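Local coordinates for protein citrate synthase (Sulfolobus solfataricus, PDB 1O7X) that belongs to the citrate synthase family, whose members are mostly helical enzymes, and is assembled here from two copies of the same chain, at residues V15-F20 / V350-R355; Q77-T82 / A128-N133; V194-L199 / Y203-A208. All blocks are in the same frame, centred on the assembly; numbering follows the deposited sequence.

Contact 1 (V15-F20 / V350-R355)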
loop_
_atom_site.group_PDB
_atom_site.type_symbol
_atom_site.label_atom_id
_atom_site.label_comp_id
_atom_site.label_asym_id
_atom_site.label_seq_id
_atom_site.Cartn_x
_atom_site.Cartn_y
_atom_site.Cartn_z
ATOM N N VAL A 15 18.358 2.664 -9.562
ATOM C CA VAL A 15 18.891 2.354 -10.896
ATOM C C VAL A 15 18.290 1.001 -11.268
ATOM O O VAL A 15 17.791 0.351 -10.335
ATOM C CB VAL A 15 20.409 2.307 -10.989
ATOM C CG1 VAL A 15 20.946 3.708 -10.772
ATOM C CG2 VAL A 15 21.027 1.342 -10.005
ATOM N N THR A 16 18.296 0.608 -12.540
ATOM C CA THR A 16 17.692 -0.699 -12.858
ATOM C C THR A 16 18.259 -1.357 -14.105
ATOM O O THR A 16 18.662 -0.718 -15.084
ATOM C CB THR A 16 16.158 -0.584 -12.965
ATOM O OG1 THR A 16 15.563 -1.877 -13.071
ATOM C CG2 THR A 16 15.694 0.207 -14.176
ATOM N N ASN A 17 18.255 -2.688 -14.107
ATOM C CA ASN A 17 18.677 -3.431 -15.283
ATOM C C ASN A 17 17.423 -4.030 -15.929
ATOM O O ASN A 17 17.534 -4.760 -16.913
ATOM C CB ASN A 17 19.641 -4.552 -15.017
ATOM C CG ASN A 17 20.828 -4.338 -14.135
ATOM O OD1 ASN A 17 21.824 -3.668 -14.423
ATOM N ND2 ASN A 17 20.762 -4.966 -12.956
ATOM N N LEU A 18 16.248 -3.697 -15.392
ATOM C CA LEU A 18 15.067 -4.308 -15.973
ATOM C C LEU A 18 14.550 -3.658 -17.240
ATOM O O LEU A 18 14.261 -4.446 -18.160
ATOM C CB LEU A 18 13.920 -4.396 -14.966
ATOM C CG LEU A 18 14.197 -5.119 -13.656
ATOM C CD1 LEU A 18 12.977 -4.995 -12.741
ATOM C CD2 LEU A 18 14.569 -6.581 -13.898
ATOM N N THR A 19 14.198 -2.392 -17.322
ATOM C CA THR A 19 13.476 -1.979 -18.528
ATOM C C THR A 19 14.073 -0.722 -19.106
ATOM O O THR A 19 14.365 0.218 -18.373
ATOM C CB THR A 19 12.028 -1.707 -18.079
ATOM O OG1 THR A 19 11.426 -2.936 -17.656
ATOM C CG2 THR A 19 11.212 -1.026 -19.155
ATOM N N PHE A 20 14.276 -0.749 -20.415
ATOM C CA PHE A 20 14.858 0.415 -21.089
ATOM C C PHE A 20 13.886 0.940 -22.136
ATOM O O PHE A 20 13.286 0.192 -22.908
ATOM C CB PHE A 20 16.243 0.049 -21.631
ATOM C CG PHE A 20 16.734 1.109 -22.579
ATOM C CD1 PHE A 20 17.264 2.291 -22.098
ATOM C CD2 PHE A 20 16.594 0.914 -23.950
ATOM C CE1 PHE A 20 17.665 3.276 -22.989
ATOM C CE2 PHE A 20 17.007 1.890 -24.838
ATOM C CZ PHE A 20 17.544 3.068 -24.351
ATOM N N VAL A 350 15.636 -4.767 -2.994
ATOM C CA VAL A 350 16.126 -5.354 -1.754
ATOM C C VAL A 350 17.486 -6.015 -1.910
ATOM O O VAL A 350 18.312 -5.909 -0.994
ATOM C CB VAL A 350 15.098 -6.350 -1.176
ATOM C CG1 VAL A 350 15.585 -6.960 0.134
ATOM C CG2 VAL A 350 13.736 -5.711 -0.945
ATOM N N GLU A 351 17.799 -6.721 -2.995
ATOM C CA GLU A 351 19.068 -7.424 -3.091
ATOM C C GLU A 351 20.289 -6.577 -3.431
ATOM O O GLU A 351 21.401 -6.951 -3.024
ATOM C CB GLU A 351 18.982 -8.574 -4.099
ATOM C CG GLU A 351 18.201 -9.773 -3.595
ATOM C CD GLU A 351 18.067 -10.874 -4.638
ATOM O OE1 GLU A 351 17.128 -11.708 -4.520
ATOM O OE2 GLU A 351 18.945 -10.850 -5.552
ATOM N N GLU A 352 20.119 -5.465 -4.150
ATOM C CA GLU A 352 21.247 -4.653 -4.530
ATOM C C GLU A 352 21.261 -3.223 -4.047
ATOM O O GLU A 352 22.366 -2.678 -3.852
ATOM C CB GLU A 352 21.337 -4.522 -6.062
ATOM C CG GLU A 352 21.057 -5.765 -6.879
ATOM C CD GLU A 352 21.131 -5.470 -8.370
ATOM O OE1 GLU A 352 21.405 -4.307 -8.749
ATOM O OE2 GLU A 352 20.893 -6.423 -9.145
ATOM N N GLN A 353 20.126 -2.558 -3.991
ATOM C CA GLN A 353 20.102 -1.142 -3.621
ATOM C C GLN A 353 19.358 -0.846 -2.325
ATOM O O GLN A 353 18.828 0.262 -2.161
ATOM C CB GLN A 353 19.358 -0.450 -4.769
ATOM C CG GLN A 353 19.968 -0.510 -6.137
ATOM C CD GLN A 353 19.195 0.314 -7.158
ATOM O OE1 GLN A 353 19.150 1.553 -7.079
ATOM N NE2 GLN A 353 18.644 -0.443 -8.108
ATOM N N HIS A 354 19.226 -1.823 -1.426
ATOM C CA HIS A 354 18.409 -1.650 -0.250
ATOM C C HIS A 354 18.584 -0.358 0.551
ATOM O O HIS A 354 19.577 -0.198 1.240
ATOM C CB HIS A 354 18.490 -2.830 0.746
ATOM C CG HIS A 354 17.493 -2.601 1.847
ATOM N ND1 HIS A 354 16.149 -2.841 1.660
ATOM C CD2 HIS A 354 17.603 -2.068 3.083
ATOM C CE1 HIS A 354 15.469 -2.491 2.737
ATOM N NE2 HIS A 354 16.338 -2.010 3.610
ATOM N N ARG A 355 17.568 0.498 0.571
ATOM C CA ARG A 355 17.521 1.586 1.514
ATOM C C ARG A 355 16.058 1.800 1.935
ATOM O O ARG A 355 15.123 1.595 1.168
ATOM C CB ARG A 355 18.156 2.909 1.123
ATOM C CG ARG A 355 19.492 3.151 1.815
ATOM C CD ARG A 355 19.780 4.636 2.072
ATOM N NE ARG A 355 21.226 4.835 2.181
ATOM C CZ ARG A 355 21.919 4.815 3.309
ATOM N NH1 ARG A 355 21.364 4.634 4.502
ATOM N NH2 ARG A 355 23.249 4.965 3.252
#

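Contact 2 (Q77-T82 / A128-N133)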
loop_
_atom_site.group_PDB
_atom_site.type_symbol
_atom_site.label_atom_id
_atom_site.label_comp_id
_atom_site.label_asym_id
_atom_site.label_seq_id
_atom_site.Cartn_x
_atom_site.Cartn_y
_atom_site.Cartn_z
ATOM N N GLN A 77 -8.585 -21.891 0.826
ATOM C CA GLN A 77 -9.988 -21.538 0.629
ATOM C C GLN A 77 -10.434 -20.265 1.330
ATOM O O GLN A 77 -11.386 -19.610 0.874
ATOM C CB GLN A 77 -10.897 -22.718 0.975
ATOM C CG GLN A 77 -12.388 -22.522 0.802
ATOM C CD GLN A 77 -12.892 -22.619 -0.621
ATOM O OE1 GLN A 77 -12.329 -23.324 -1.472
ATOM N NE2 GLN A 77 -13.988 -21.920 -0.939
ATOM N N GLU A 78 -9.733 -19.835 2.361
ATOM C CA GLU A 78 -10.038 -18.630 3.119
ATOM C C GLU A 78 -9.876 -17.405 2.235
ATOM O O GLU A 78 -10.747 -16.543 2.286
ATOM C CB GLU A 78 -9.173 -18.467 4.363
ATOM C CG GLU A 78 -9.272 -19.649 5.308
ATOM C CD GLU A 78 -8.642 -20.902 4.721
ATOM O OE1 GLU A 78 -7.600 -20.745 4.058
ATOM O OE2 GLU A 78 -9.216 -21.992 4.900
ATOM N N VAL A 79 -8.825 -17.369 1.429
ATOM C CA VAL A 79 -8.681 -16.252 0.506
ATOM C C VAL A 79 -9.904 -16.198 -0.420
ATOM O O VAL A 79 -10.535 -15.135 -0.543
ATOM C CB VAL A 79 -7.418 -16.337 -0.358
ATOM C CG1 VAL A 79 -7.349 -15.127 -1.277
ATOM C CG2 VAL A 79 -6.177 -16.418 0.507
ATOM N N LEU A 80 -10.265 -17.336 -1.013
ATOM C CA LEU A 80 -11.419 -17.316 -1.896
ATOM C C LEU A 80 -12.665 -16.967 -1.103
ATOM O O LEU A 80 -13.418 -16.143 -1.632
ATOM C CB LEU A 80 -11.616 -18.571 -2.729
ATOM C CG LEU A 80 -10.388 -19.040 -3.519
ATOM C CD1 LEU A 80 -10.515 -20.509 -3.889
ATOM C CD2 LEU A 80 -10.207 -18.157 -4.743
ATOM N N ASP A 81 -12.866 -17.480 0.113
ATOM C CA ASP A 81 -14.054 -17.126 0.878
ATOM C C ASP A 81 -14.125 -15.634 1.136
ATOM O O ASP A 81 -15.167 -14.992 1.095
ATOM C CB ASP A 81 -14.110 -17.838 2.217
ATOM C CG ASP A 81 -14.277 -19.340 2.098
ATOM O OD1 ASP A 81 -14.419 -19.866 0.968
ATOM O OD2 ASP A 81 -14.242 -19.951 3.199
ATOM N N THR A 82 -12.997 -15.037 1.439
ATOM C CA THR A 82 -12.856 -13.608 1.665
ATOM C C THR A 82 -13.326 -12.825 0.449
ATOM O O THR A 82 -14.067 -11.846 0.564
ATOM C CB THR A 82 -11.351 -13.407 1.949
ATOM O OG1 THR A 82 -11.108 -13.581 3.343
ATOM C CG2 THR A 82 -10.838 -12.071 1.491
ATOM N N ALA A 128 -2.621 -15.276 -10.868
ATOM C CA ALA A 128 -3.533 -15.797 -11.884
ATOM C C ALA A 128 -4.815 -16.327 -11.256
ATOM O O ALA A 128 -5.912 -16.078 -11.778
ATOM C CB ALA A 128 -2.861 -16.866 -12.727
ATOM N N THR A 129 -4.720 -17.091 -10.178
ATOM C CA THR A 129 -5.900 -17.611 -9.474
ATOM C C THR A 129 -6.768 -16.469 -8.934
ATOM O O THR A 129 -7.985 -16.432 -9.143
ATOM C CB THR A 129 -5.448 -18.543 -8.330
ATOM O OG1 THR A 129 -4.798 -19.664 -8.944
ATOM C CG2 THR A 129 -6.573 -19.045 -7.463
ATOM N N LEU A 130 -6.120 -15.481 -8.304
ATOM C CA LEU A 130 -6.824 -14.329 -7.773
ATOM C C LEU A 130 -7.627 -13.672 -8.884
ATOM O O LEU A 130 -8.868 -13.628 -8.872
ATOM C CB LEU A 130 -5.896 -13.355 -7.048
ATOM C CG LEU A 130 -5.458 -13.730 -5.617
ATOM C CD1 LEU A 130 -4.656 -12.623 -4.936
ATOM C CD2 LEU A 130 -6.648 -14.077 -4.729
ATOM N N VAL A 131 -6.926 -13.212 -9.917
ATOM C CA VAL A 131 -7.546 -12.572 -11.066
ATOM C C VAL A 131 -8.648 -13.409 -11.680
ATOM O O VAL A 131 -9.776 -12.946 -11.960
ATOM C CB VAL A 131 -6.448 -12.265 -12.084
ATOM C CG1 VAL A 131 -6.986 -11.486 -13.265
ATOM C CG2 VAL A 131 -5.364 -11.467 -11.378
ATOM N N ALA A 132 -8.387 -14.709 -11.861
ATOM C CA ALA A 132 -9.436 -15.556 -12.439
ATOM C C ALA A 132 -10.673 -15.494 -11.560
ATOM O O ALA A 132 -11.762 -15.248 -12.082
ATOM C CB ALA A 132 -8.892 -16.959 -12.633
ATOM N N ASN A 133 -10.496 -15.666 -10.238
ATOM C CA ASN A 133 -11.629 -15.686 -9.308
ATOM C C ASN A 133 -12.263 -14.374 -8.941
ATOM O O ASN A 133 -13.438 -14.347 -8.565
ATOM C CB ASN A 133 -11.238 -16.509 -8.078
ATOM C CG ASN A 133 -11.142 -17.948 -8.595
ATOM O OD1 ASN A 133 -12.197 -18.499 -8.908
ATOM N ND2 ASN A 133 -9.927 -18.455 -8.696
#

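Contact 3 (V194-L199 / Y203-A208)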
loop_
_atom_site.group_PDB
_atom_site.type_symbol
_atom_site.label_atom_id
_atom_site.label_comp_id
_atom_site.label_asym_id
_atom_site.label_seq_id
_atom_site.Cartn_x
_atom_site.Cartn_y
_atom_site.Cartn_z
ATOM N N VAL A 194 8.375 1.401 -1.681
ATOM C CA VAL A 194 8.253 1.943 -0.331
ATOM C C VAL A 194 7.933 0.809 0.631
ATOM O O VAL A 194 8.626 0.725 1.644
ATOM C CB VAL A 194 7.200 3.057 -0.245
ATOM C CG1 VAL A 194 6.962 3.536 1.195
ATOM C CG2 VAL A 194 7.552 4.227 -1.168
ATOM N N ALA A 195 6.990 -0.070 0.345
ATOM C CA ALA A 195 6.693 -1.152 1.293
ATOM C C ALA A 195 7.884 -2.070 1.493
ATOM O O ALA A 195 8.362 -2.302 2.598
ATOM C CB ALA A 195 5.481 -1.972 0.898
ATOM N N ALA A 196 8.443 -2.578 0.414
ATOM C CA ALA A 196 9.612 -3.450 0.436
ATOM C C ALA A 196 10.785 -2.744 1.092
ATOM O O ALA A 196 11.564 -3.411 1.784
ATOM C CB ALA A 196 9.914 -3.907 -0.984
ATOM N N SER A 197 10.967 -1.427 1.010
ATOM C CA SER A 197 12.087 -0.808 1.706
ATOM C C SER A 197 12.068 -1.072 3.201
ATOM O O SER A 197 13.134 -0.973 3.804
ATOM C CB SER A 197 12.107 0.703 1.496
ATOM O OG SER A 197 11.212 1.313 2.419
ATOM N N THR A 198 10.958 -1.359 3.871
ATOM C CA THR A 198 10.939 -1.634 5.300
ATOM C C THR A 198 11.104 -3.122 5.569
ATOM O O THR A 198 10.982 -3.573 6.701
ATOM C CB THR A 198 9.628 -1.186 5.976
ATOM O OG1 THR A 198 8.597 -2.093 5.582
ATOM C CG2 THR A 198 9.249 0.217 5.545
ATOM N N LEU A 199 11.192 -3.900 4.519
ATOM C CA LEU A 199 11.317 -5.324 4.440
ATOM C C LEU A 199 10.000 -6.040 4.725
ATOM O O LEU A 199 9.971 -7.164 5.226
ATOM C CB LEU A 199 12.454 -5.916 5.237
ATOM C CG LEU A 199 13.892 -5.510 4.907
ATOM C CD1 LEU A 199 14.856 -6.428 5.665
ATOM C CD2 LEU A 199 14.208 -5.581 3.421
ATOM N N TYR A 203 3.714 -10.137 -0.615
ATOM C CA TYR A 203 2.257 -9.995 -0.771
ATOM C C TYR A 203 1.823 -8.625 -0.264
ATOM O O TYR A 203 1.028 -7.933 -0.900
ATOM C CB TYR A 203 1.464 -11.049 -0.057
ATOM C CG TYR A 203 1.583 -12.458 -0.577
ATOM C CD1 TYR A 203 2.234 -13.420 0.188
ATOM C CD2 TYR A 203 1.029 -12.841 -1.792
ATOM C CE1 TYR A 203 2.348 -14.712 -0.237
ATOM C CE2 TYR A 203 1.133 -14.155 -2.229
ATOM C CZ TYR A 203 1.778 -15.083 -1.437
ATOM O OH TYR A 203 1.905 -16.397 -1.864
ATOM N N SER A 204 2.442 -8.174 0.835
ATOM C CA SER A 204 2.135 -6.823 1.300
ATOM C C SER A 204 2.575 -5.750 0.319
ATOM O O SER A 204 1.864 -4.758 0.097
ATOM C CB SER A 204 2.719 -6.660 2.691
ATOM O OG SER A 204 1.872 -7.299 3.630
ATOM N N SER A 205 3.729 -5.900 -0.351
ATOM C CA SER A 205 4.167 -4.875 -1.305
ATOM C C SER A 205 3.210 -4.819 -2.488
ATOM O O SER A 205 2.848 -3.789 -3.050
ATOM C CB SER A 205 5.622 -5.141 -1.683
ATOM O OG SER A 205 6.282 -5.657 -0.548
ATOM N N LEU A 206 2.757 -6.015 -2.880
ATOM C CA LEU A 206 1.759 -6.062 -3.954
ATOM C C LEU A 206 0.499 -5.326 -3.495
ATOM O O LEU A 206 -0.022 -4.457 -4.202
ATOM C CB LEU A 206 1.554 -7.501 -4.395
ATOM C CG LEU A 206 2.558 -8.061 -5.418
ATOM C CD1 LEU A 206 2.272 -9.532 -5.706
ATOM C CD2 LEU A 206 2.504 -7.302 -6.728
ATOM N N THR A 207 0.033 -5.520 -2.258
ATOM C CA THR A 207 -1.152 -4.860 -1.738
ATOM C C THR A 207 -0.920 -3.369 -1.891
ATOM O O THR A 207 -1.786 -2.673 -2.429
ATOM C CB THR A 207 -1.504 -5.297 -0.308
ATOM O OG1 THR A 207 -1.762 -6.708 -0.205
ATOM C CG2 THR A 207 -2.772 -4.616 0.202
ATOM N N ALA A 208 0.240 -2.862 -1.491
ATOM C CA ALA A 208 0.557 -1.450 -1.651
ATOM C C ALA A 208 0.425 -0.974 -3.105
ATOM O O ALA A 208 -0.183 0.095 -3.349
ATOM C CB ALA A 208 1.957 -1.176 -1.127
#

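Contact 1 (V15-F20 / V350-R355)
The backbone N-H of Val15 points almost straight at OE1 of Gln353: Val15 N and Gln353 OE1 are 2.8 Å apart, with 168° at the hydrogen. The other half of the same amide answers, NE2 of Gln353 donating to Val15 O. That oxygen lies close to the plane of the glutamine amide, although NE2 itself stands above the plane of the Val15 carbonyl; the modelled length is doubtfully short at this resolution. If both bonds hold, one side-chain amide serves the N-H and the C=O of a single residue, which would set how the amide is turned. An extended chain beyond CG (chi2 -175°) carries the amide out to the strand, where Val15 CG2 lies against it, 3.5 Å from Gln353 OE1. Two residues on, Asn17 ND2 and Glu352 OE2 come no nearer than 4.1 Å, without a hydrogen bond. Thr16 turns away; its OG1 accepts from Leu18 N in an ST turn and also bonds to Glu348. Gln353 comes just after helix 330-352, so strand 12-16 passes the C-terminal end of that helix at the surface, while Val15 and Thr16 pair in parallel with a strand of the second subunit.

Contact 2 (Q77-T82 / A128-N133)
Asn133 meets Leu80 along CB, CG and ND2. Its CB lies 3.9 Å from Leu80 CD2, and the same methyl sits 4.0 Å from Asn133 CG and just as far from ND2, so one branch of the leucine rests along the asparagine from CB into the amide. Beyond that, the amide is occupied with polar partners. Asn133 ND2 donates to Thr129 O, one turn back in its own helix, at 2.8 Å; the bond is bent (138° at the hydrogen), and ND2 stands above the carbonyl plane. Thr129 O also takes the backbone N-H of Asn133, so two donors from one residue share it. ND2 has a further bond to Arg144 O, and OD1 is hydrogen-bonded outside the two segments as well, which leaves the buried amide well satisfied. This is helix-to-helix packing in the mostly helical citrate synthase fold: the short helix 77-85 lies against the long helix 116-138 through buried side chains, with no hydrogen bond crossing between 77-82 and 128-133. The second touch is purely apolar. Val79 CG1, set anti to its own N (chi1 -180°), meets Leu130 CD2 at 3.7 Å, the two side chains crossing at about a right angle. Leu103 of helix 92-106 packs on both of them, and farther round helix 77-85, Thr82 meets Thr82 of the second subunit.

Contact 3 (V194-L199 / Y203-A208)
Ser205 and Ala208 are the residues of 203-208 that press on the preceding helix, where Ala195 and Ala196 receive them. Taken in order, the segment starts with Tyr203, whose ring goes to helices 92-106 and 116-138, while its carbonyl oxygen collects two bonds from one residue: Thr207 N at 2.9 Å from Tyr203 O, and Thr207 OG1 at 3.1 Å from that same oxygen, the hydroxyl standing above the carbonyl plane. Ser204 comes next, its hydroxyl bonded to Asp201 and to Glu97 of the second subunit. At Ser205 the backbones come together, its CA 5.2 Å from the CA of Ala195. The methyl of Ala195 rests on the helix backbone itself, Ala195 CB being 3.9 Å from Ser205 CA. The serine hydroxyl is placed beside its own N, anti to the carbonyl carbon (chi1 -35°), and from there OG lies near both alanines, 4.1 Å from Ala196 CB, without bonding to either; its hydrogen bond goes back to Asp201 O. The side chains that meet are small, alanine and serine, consistent with so close an approach of two consecutive helices, 187-197 and 202-213, joined by a short connection. The first of them ends in a Schellman motif: Leu199, at positive phi (76°), follows the last turn, with Leu199 N bonded to Ala196 O. Leu206 then turns away from the first helix, and its side chain packs on Thr339 and Trp342 of helix 330-352, while Thr207 faces Thr207 of the second subunit. At Ala208, one turn on from Ser205, the methyl turns back to the first helix: Ala208 CB and Ala195 CB meet at 4.1 Å, methyl to methyl.

How the contacts relate
Contacts 1 and 3 are neighbours, their centres 15 Å apart. They touch through Ser197 and Leu199: Ser197 packs against His354 and Arg355, and Leu199 CD2 lies 3.8 Å from Val350 CG1 and against the His354 ring; Ala196 leans on helix 330-352 as well. Contact 2 lies farther off, its centre 20 Å from that of contact 3 and 31 Å from that of contact 1. Nearest atoms of contacts 2 and 3 are about 7 Å apart, and Leu103 bridges them, packing on Val79 and Leu130 on one hand and on Tyr203 on the other. Along the chain, contacts 2 and 3 follow one another inside the long loop closed by contact 1. All three also touch the second subunit.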